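Local coordinates for tyrocidine synthase 2 (Brevibacillus parabrevis, PDB 6TA8), which is a large multidomain synthase, represented here by a chain that carries a condensation domain, at residues L281-G286 / L460-H465; F419-S424 / L441-K446. All coordinates share one frame; numbering follows the deposited sequence.

Contact 1: residues L281-G286 / L460-H465; sequences LLTALG and LGIIEH
Ile462 reaches the helix segment 281-286 because its CG1 branch lies opposite its own carbonyl carbon (chi1 -73°) and then runs on fully extended to CD1 (chi2 178°). In Thr283 the methyl CG2 is the branch opposite the backbone N, and OG1 sits beside that N (chi1 -58°). The methyl is thereby the part of Thr283 that meets Ile462.

The contact centres on one methyl group. Ile462 CD1 lies between the methyls of Ala284 and Thr283. It is 4.0 Å from CD1 to Ala284 CB. The bond that ends in Ile462 CD1 is aimed most nearly at Ala284 N, also 4.0 Å from CD1. Thr283 CG2 is 4.2 Å from Ile462 CD1, where the two side chains approach on a slant. In Thr283, Ala284 and Ile462 the bond from the backbone to CB is directed toward the other segment. Ala284 and Ile462 are the closest backbone pair, with their CA atoms 7.7 Å apart.

Thr283 OG1 instead bonds to Asp279 O, one helical turn earlier. Helix 339-351 reaches both segments: Gln342 and Thr346 touch Thr283, and Leu339 touches Ile462. Earlier in helix 445-466, Tyr455, His458 and Leu459 pack on Ala284.

The contact thus belongs to a helix-on-helix packing over the six-stranded sheet, where helix 277-293 also rests on Phe385. The three touching residues are buried, but the two segments hide just 87 Å² between them. The touching is apolar: one methyl against two others and the backbone at Ala284. The chemistry implies a light van der Waals contact, with no hydrogen bond between these two segments. A directional bond between the helices comes about two turns earlier, from Tyr455 OH to Leu281 O.

Contact 2: residues F419-S424 / L441-K446; sequences FLLDIS and LQYEEK
Leu420, Tyr443 and Gln442 bury the most surface here. Leu420 meets Tyr443 nearly at a right angle. Its CD2 methyl lies at the edge of the ring, in the ring plane. Leu420 CD2 is 3.6 Å from Tyr443 CE2. The same Leu420 CD2 is a close 3.2 Å from Tyr443 OH. Leu420 gets there with CG opposite the backbone N (chi1 -170°), which carries its branches across to the ring. The hydroxyl is not left without a polar partner: Tyr443 OH bonds to Pro237 O. Leu421 adds its CD2, which approaches the ring obliquely at 4.2 Å from Tyr443 CE2.

Gln442 NE2 touches Leu420 CD1 at 4.2 Å. A water also links the two residues. It donates to Gln442 OE1 at 2.7 Å and to Leu420 O at 3.1 Å.

Strands 421-428 and 431-439 form a beta hairpin. The contact joins its start to the turn that leads from its second strand into helix 445-466, where Glu444 is the N-cap residue. Tyr438 of strand 431-439 touches both Leu421 and Tyr443, and so does Ile448 of the helix. The contact thus lies where the helix begins to pack on the sheet.

In the fold
Both contacts belong to the part of the condensation domain built on the six-stranded mixed sheet. From the N terminus, helix 277-293 comes first, with segment 281-286. The chain then forms strands 297-304, 325-332 and 383-390 before it enters strand 421-428. Contact 2 closes a short loop of 16 residues, mostly strand, that includes strand 431-439. Helix 445-466 follows, and its C-terminal part closes the 173-residue loop of contact 1. Contact 2 is therefore nested inside contact 1. Their centres are about 21 Å apart, and both use helix 445-466. They also touch, through Leu285 CD1 and Ile423 CD1 at 3.7 Å, so helix 277-293 packs on strand 421-428.

Contact 1: residues L281-G286 / L460-H465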
loop_
_atom_site.group_PDB
_atom_site.type_symbol
_atom_site.label_atom_id
_atom_site.label_comp_id
_atom_site.label_asym_id
_atom_site.label_seq_id
_atom_site.Cartn_x
_atom_site.Cartn_y
_atom_site.Cartn_z
ATOM N N LEU A 281 12.140 7.020 -10.375
ATOM C CA LEU A 281 11.457 7.751 -9.312
ATOM C C LEU A 281 12.334 7.900 -8.076
ATOM O O LEU A 281 12.243 8.915 -7.375
ATOM C CB LEU A 281 10.147 7.052 -8.949
ATOM C CG LEU A 281 9.031 7.125 -9.991
ATOM C CD1 LEU A 281 7.756 6.494 -9.455
ATOM C CD2 LEU A 281 8.783 8.564 -10.415
ATOM N N LEU A 282 13.181 6.910 -7.788
ATOM C CA LEU A 282 14.056 7.002 -6.625
ATOM C C LEU A 282 15.295 7.841 -6.906
ATOM O O LEU A 282 15.854 8.442 -5.980
ATOM C CB LEU A 282 14.462 5.604 -6.156
ATOM C CG LEU A 282 13.371 4.788 -5.457
ATOM C CD1 LEU A 282 13.930 3.469 -4.942
ATOM C CD2 LEU A 282 12.743 5.589 -4.326
ATOM N N THR A 283 15.738 7.895 -8.164
ATOM C CA THR A 283 16.873 8.742 -8.515
ATOM C C THR A 283 16.520 10.215 -8.359
ATOM O O THR A 283 17.263 10.980 -7.732
ATOM C CB THR A 283 17.329 8.444 -9.944
ATOM O OG1 THR A 283 17.670 7.058 -10.059
ATOM C CG2 THR A 283 18.541 9.291 -10.304
ATOM N N ALA A 284 15.384 10.632 -8.923
ATOM C CA ALA A 284 14.923 12.004 -8.748
ATOM C C ALA A 284 14.567 12.311 -7.300
ATOM O O ALA A 284 14.602 13.480 -6.902
ATOM C CB ALA A 284 13.718 12.275 -9.649
ATOM N N LEU A 285 14.228 11.292 -6.507
ATOM C CA LEU A 285 13.927 11.522 -5.098
ATOM C C LEU A 285 15.192 11.822 -4.304
ATOM O O LEU A 285 15.191 12.702 -3.435
ATOM C CB LEU A 285 13.202 10.311 -4.512
ATOM C CG LEU A 285 12.852 10.387 -3.025
ATOM C CD1 LEU A 285 11.963 11.589 -2.746
ATOM C CD2 LEU A 285 12.186 9.101 -2.564
ATOM N N GLY A 286 16.278 11.099 -4.584
ATOM C CA GLY A 286 17.525 11.356 -3.883
ATOM C C GLY A 286 18.076 12.741 -4.163
ATOM O O GLY A 286 18.554 13.425 -3.255
ATOM N N LEU A 460 11.375 15.971 -14.561
ATOM C CA LEU A 460 11.385 16.540 -15.904
ATOM C C LEU A 460 12.785 16.541 -16.500
ATOM O O LEU A 460 12.938 16.410 -17.720
ATOM C CB LEU A 460 10.819 17.960 -15.876
ATOM C CG LEU A 460 9.412 18.114 -15.295
ATOM C CD1 LEU A 460 9.056 19.583 -15.138
ATOM C CD2 LEU A 460 8.394 17.399 -16.169
ATOM N N GLY A 461 13.815 16.687 -15.664
ATOM C CA GLY A 461 15.175 16.657 -16.169
ATOM C C GLY A 461 15.613 15.279 -16.618
ATOM O O GLY A 461 16.440 15.153 -17.526
ATOM N N ILE A 462 15.070 14.229 -15.998
ATOM C CA ILE A 462 15.446 12.870 -16.371
ATOM C C ILE A 462 14.769 12.457 -17.672
ATOM O O ILE A 462 15.409 11.883 -18.561
ATOM C CB ILE A 462 15.120 11.896 -15.224
ATOM C CG1 ILE A 462 16.111 12.076 -14.072
ATOM C CG2 ILE A 462 15.143 10.457 -15.718
ATOM C CD1 ILE A 462 15.837 11.178 -12.887
ATOM N N ILE A 463 13.472 12.743 -17.813
ATOM C CA ILE A 463 12.759 12.334 -19.020
ATOM C C ILE A 463 13.270 13.092 -20.237
ATOM O O ILE A 463 13.315 12.541 -21.344
ATOM C CB ILE A 463 11.239 12.513 -18.838
ATOM C CG1 ILE A 463 10.897 13.970 -18.520
ATOM C CG2 ILE A 463 10.727 11.597 -17.741
ATOM C CD1 ILE A 463 9.618 14.455 -19.170
ATOM N N GLU A 464 13.666 14.355 -20.066
ATOM C CA GLU A 464 14.241 15.112 -21.170
ATOM C C GLU A 464 15.692 14.733 -21.438
ATOM O O GLU A 464 16.179 14.946 -22.554
ATOM C CB GLU A 464 14.132 16.613 -20.892
ATOM C CG GLU A 464 12.699 17.119 -20.831
ATOM C CD GLU A 464 12.600 18.533 -20.292
ATOM O OE1 GLU A 464 13.469 19.363 -20.629
ATOM O OE2 GLU A 464 11.651 18.813 -19.528
ATOM N N HIS A 465 16.389 14.179 -20.445
ATOM C CA HIS A 465 17.737 13.674 -20.675
ATOM C C HIS A 465 17.709 12.272 -21.271
ATOM O O HIS A 465 18.517 11.950 -22.148
ATOM C CB HIS A 465 18.536 13.684 -19.371
ATOM C CG HIS A 465 19.624 12.658 -19.319
ATOM N ND1 HIS A 465 20.784 12.767 -20.055
ATOM C CD2 HIS A 465 19.729 11.504 -18.619
ATOM C CE1 HIS A 465 21.558 11.724 -19.811
ATOM N NE2 HIS A 465 20.941 10.942 -18.943
#

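Contact 2: residues F419-S424 / L441-K446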
loop_
_atom_site.group_PDB
_atom_site.type_symbol
_atom_site.label_atom_id
_atom_site.label_comp_id
_atom_site.label_asym_id
_atom_site.label_seq_id
_atom_site.Cartn_x
_atom_site.Cartn_y
_atom_site.Cartn_z
ATOM N N PHE A 419 6.133 7.384 9.966
ATOM C CA PHE A 419 7.179 7.948 9.127
ATOM C C PHE A 419 7.078 9.466 9.104
ATOM O O PHE A 419 5.977 10.028 9.136
ATOM C CB PHE A 419 7.096 7.392 7.705
ATOM C CG PHE A 419 7.378 5.922 7.619
ATOM C CD1 PHE A 419 8.675 5.449 7.709
ATOM C CD2 PHE A 419 6.346 5.012 7.458
ATOM C CE1 PHE A 419 8.941 4.096 7.636
ATOM C CE2 PHE A 419 6.604 3.657 7.383
ATOM C CZ PHE A 419 7.904 3.198 7.472
ATOM N N LEU A 420 8.237 10.124 9.048
ATOM C CA LEU A 420 8.265 11.580 8.992
ATOM C C LEU A 420 7.684 12.103 7.685
ATOM O O LEU A 420 7.082 13.182 7.663
ATOM C CB LEU A 420 9.699 12.075 9.179
ATOM C CG LEU A 420 9.912 13.573 9.378
ATOM C CD1 LEU A 420 10.701 13.817 10.650
ATOM C CD2 LEU A 420 10.633 14.158 8.178
ATOM N N LEU A 421 7.851 11.358 6.594
ATOM C CA LEU A 421 7.317 11.737 5.293
ATOM C C LEU A 421 6.856 10.487 4.562
ATOM O O LEU A 421 7.623 9.530 4.427
ATOM C CB LEU A 421 8.364 12.477 4.451
ATOM C CG LEU A 421 8.819 13.861 4.914
ATOM C CD1 LEU A 421 9.956 14.363 4.037
ATOM C CD2 LEU A 421 7.658 14.846 4.910
ATOM N N ASP A 422 5.610 10.497 4.098
ATOM C CA ASP A 422 5.063 9.419 3.282
ATOM C C ASP A 422 4.917 9.922 1.853
ATOM O O ASP A 422 4.130 10.837 1.592
ATOM C CB ASP A 422 3.718 8.937 3.822
ATOM C CG ASP A 422 3.048 7.933 2.900
ATOM O OD1 ASP A 422 1.824 7.725 3.031
ATOM O OD2 ASP A 422 3.749 7.352 2.041
ATOM N N ILE A 423 5.669 9.322 0.938
ATOM C CA ILE A 423 5.684 9.724 -0.463
ATOM C C ILE A 423 5.089 8.586 -1.279
ATOM O O ILE A 423 5.666 7.493 -1.356
ATOM C CB ILE A 423 7.099 10.074 -0.940
ATOM C CG1 ILE A 423 7.675 11.208 -0.089
ATOM C CG2 ILE A 423 7.086 10.457 -2.411
ATOM C CD1 ILE A 423 9.081 11.606 -0.472
ATOM N N SER A 424 3.936 8.837 -1.890
ATOM C CA SER A 424 3.258 7.867 -2.733
ATOM C C SER A 424 3.373 8.279 -4.196
ATOM O O SER A 424 3.640 9.438 -4.521
ATOM C CB SER A 424 1.783 7.729 -2.339
ATOM O OG SER A 424 1.654 7.180 -1.039
ATOM N N LEU A 441 2.577 20.005 12.397
ATOM C CA LEU A 441 3.319 20.393 13.589
ATOM C C LEU A 441 4.824 20.227 13.425
ATOM O O LEU A 441 5.575 20.592 14.337
ATOM C CB LEU A 441 2.839 19.588 14.800
ATOM C CG LEU A 441 1.338 19.319 14.932
ATOM C CD1 LEU A 441 1.054 18.631 16.256
ATOM C CD2 LEU A 441 0.525 20.601 14.809
ATOM N N GLN A 442 5.277 19.691 12.296
ATOM C CA GLN A 442 6.697 19.546 12.008
ATOM C C GLN A 442 7.155 20.334 10.794
ATOM O O GLN A 442 8.317 20.744 10.747
ATOM C CB GLN A 442 7.053 18.068 11.796
ATOM C CG GLN A 442 7.093 17.251 13.071
ATOM C CD GLN A 442 7.229 15.766 12.807
ATOM O OE1 GLN A 442 6.652 15.238 11.855
ATOM N NE2 GLN A 442 7.994 15.083 13.649
ATOM N N TYR A 443 6.280 20.558 9.817
ATOM C CA TYR A 443 6.631 21.270 8.598
ATOM C C TYR A 443 5.546 22.267 8.245
ATOM O O TYR A 443 4.357 21.995 8.426
ATOM C CB TYR A 443 6.811 20.321 7.416
ATOM C CG TYR A 443 8.054 19.500 7.503
ATOM C CD1 TYR A 443 9.294 20.055 7.222
ATOM C CD2 TYR A 443 7.993 18.168 7.872
ATOM C CE1 TYR A 443 10.437 19.299 7.305
ATOM C CE2 TYR A 443 9.125 17.408 7.956
ATOM C CZ TYR A 443 10.343 17.976 7.673
ATOM O OH TYR A 443 11.464 17.205 7.768
ATOM N N GLU A 444 5.965 23.413 7.727
ATOM C CA GLU A 444 5.051 24.329 7.071
ATOM C C GLU A 444 4.920 23.930 5.608
ATOM O O GLU A 444 5.858 23.399 5.006
ATOM C CB GLU A 444 5.542 25.772 7.197
ATOM C CG GLU A 444 5.543 26.288 8.628
ATOM C CD GLU A 444 6.171 27.662 8.761
ATOM O OE1 GLU A 444 7.208 27.909 8.109
ATOM O OE2 GLU A 444 5.631 28.493 9.521
ATOM N N GLU A 445 3.736 24.179 5.041
ATOM C CA GLU A 445 3.458 23.758 3.672
ATOM C C GLU A 445 4.456 24.326 2.672
ATOM O O GLU A 445 4.614 23.766 1.582
ATOM C CB GLU A 445 2.038 24.165 3.273
ATOM C CG GLU A 445 1.458 23.336 2.139
ATOM C CD GLU A 445 0.261 23.996 1.486
ATOM O OE1 GLU A 445 0.458 24.968 0.726
ATOM O OE2 GLU A 445 -0.876 23.539 1.728
ATOM N N LYS A 446 5.135 25.419 3.022
ATOM C CA LYS A 446 6.125 26.010 2.130
ATOM C C LYS A 446 7.405 25.182 2.097
ATOM O O LYS A 446 8.038 25.056 1.042
ATOM C CB LYS A 446 6.428 27.448 2.560
ATOM C CG LYS A 446 5.433 28.499 2.060
ATOM C CD LYS A 446 4.032 28.295 2.628
ATOM C CE LYS A 446 4.038 28.276 4.151
ATOM N NZ LYS A 446 2.877 27.521 4.702
HETATM O O HOH W 1 5.561 15.288 9.422
#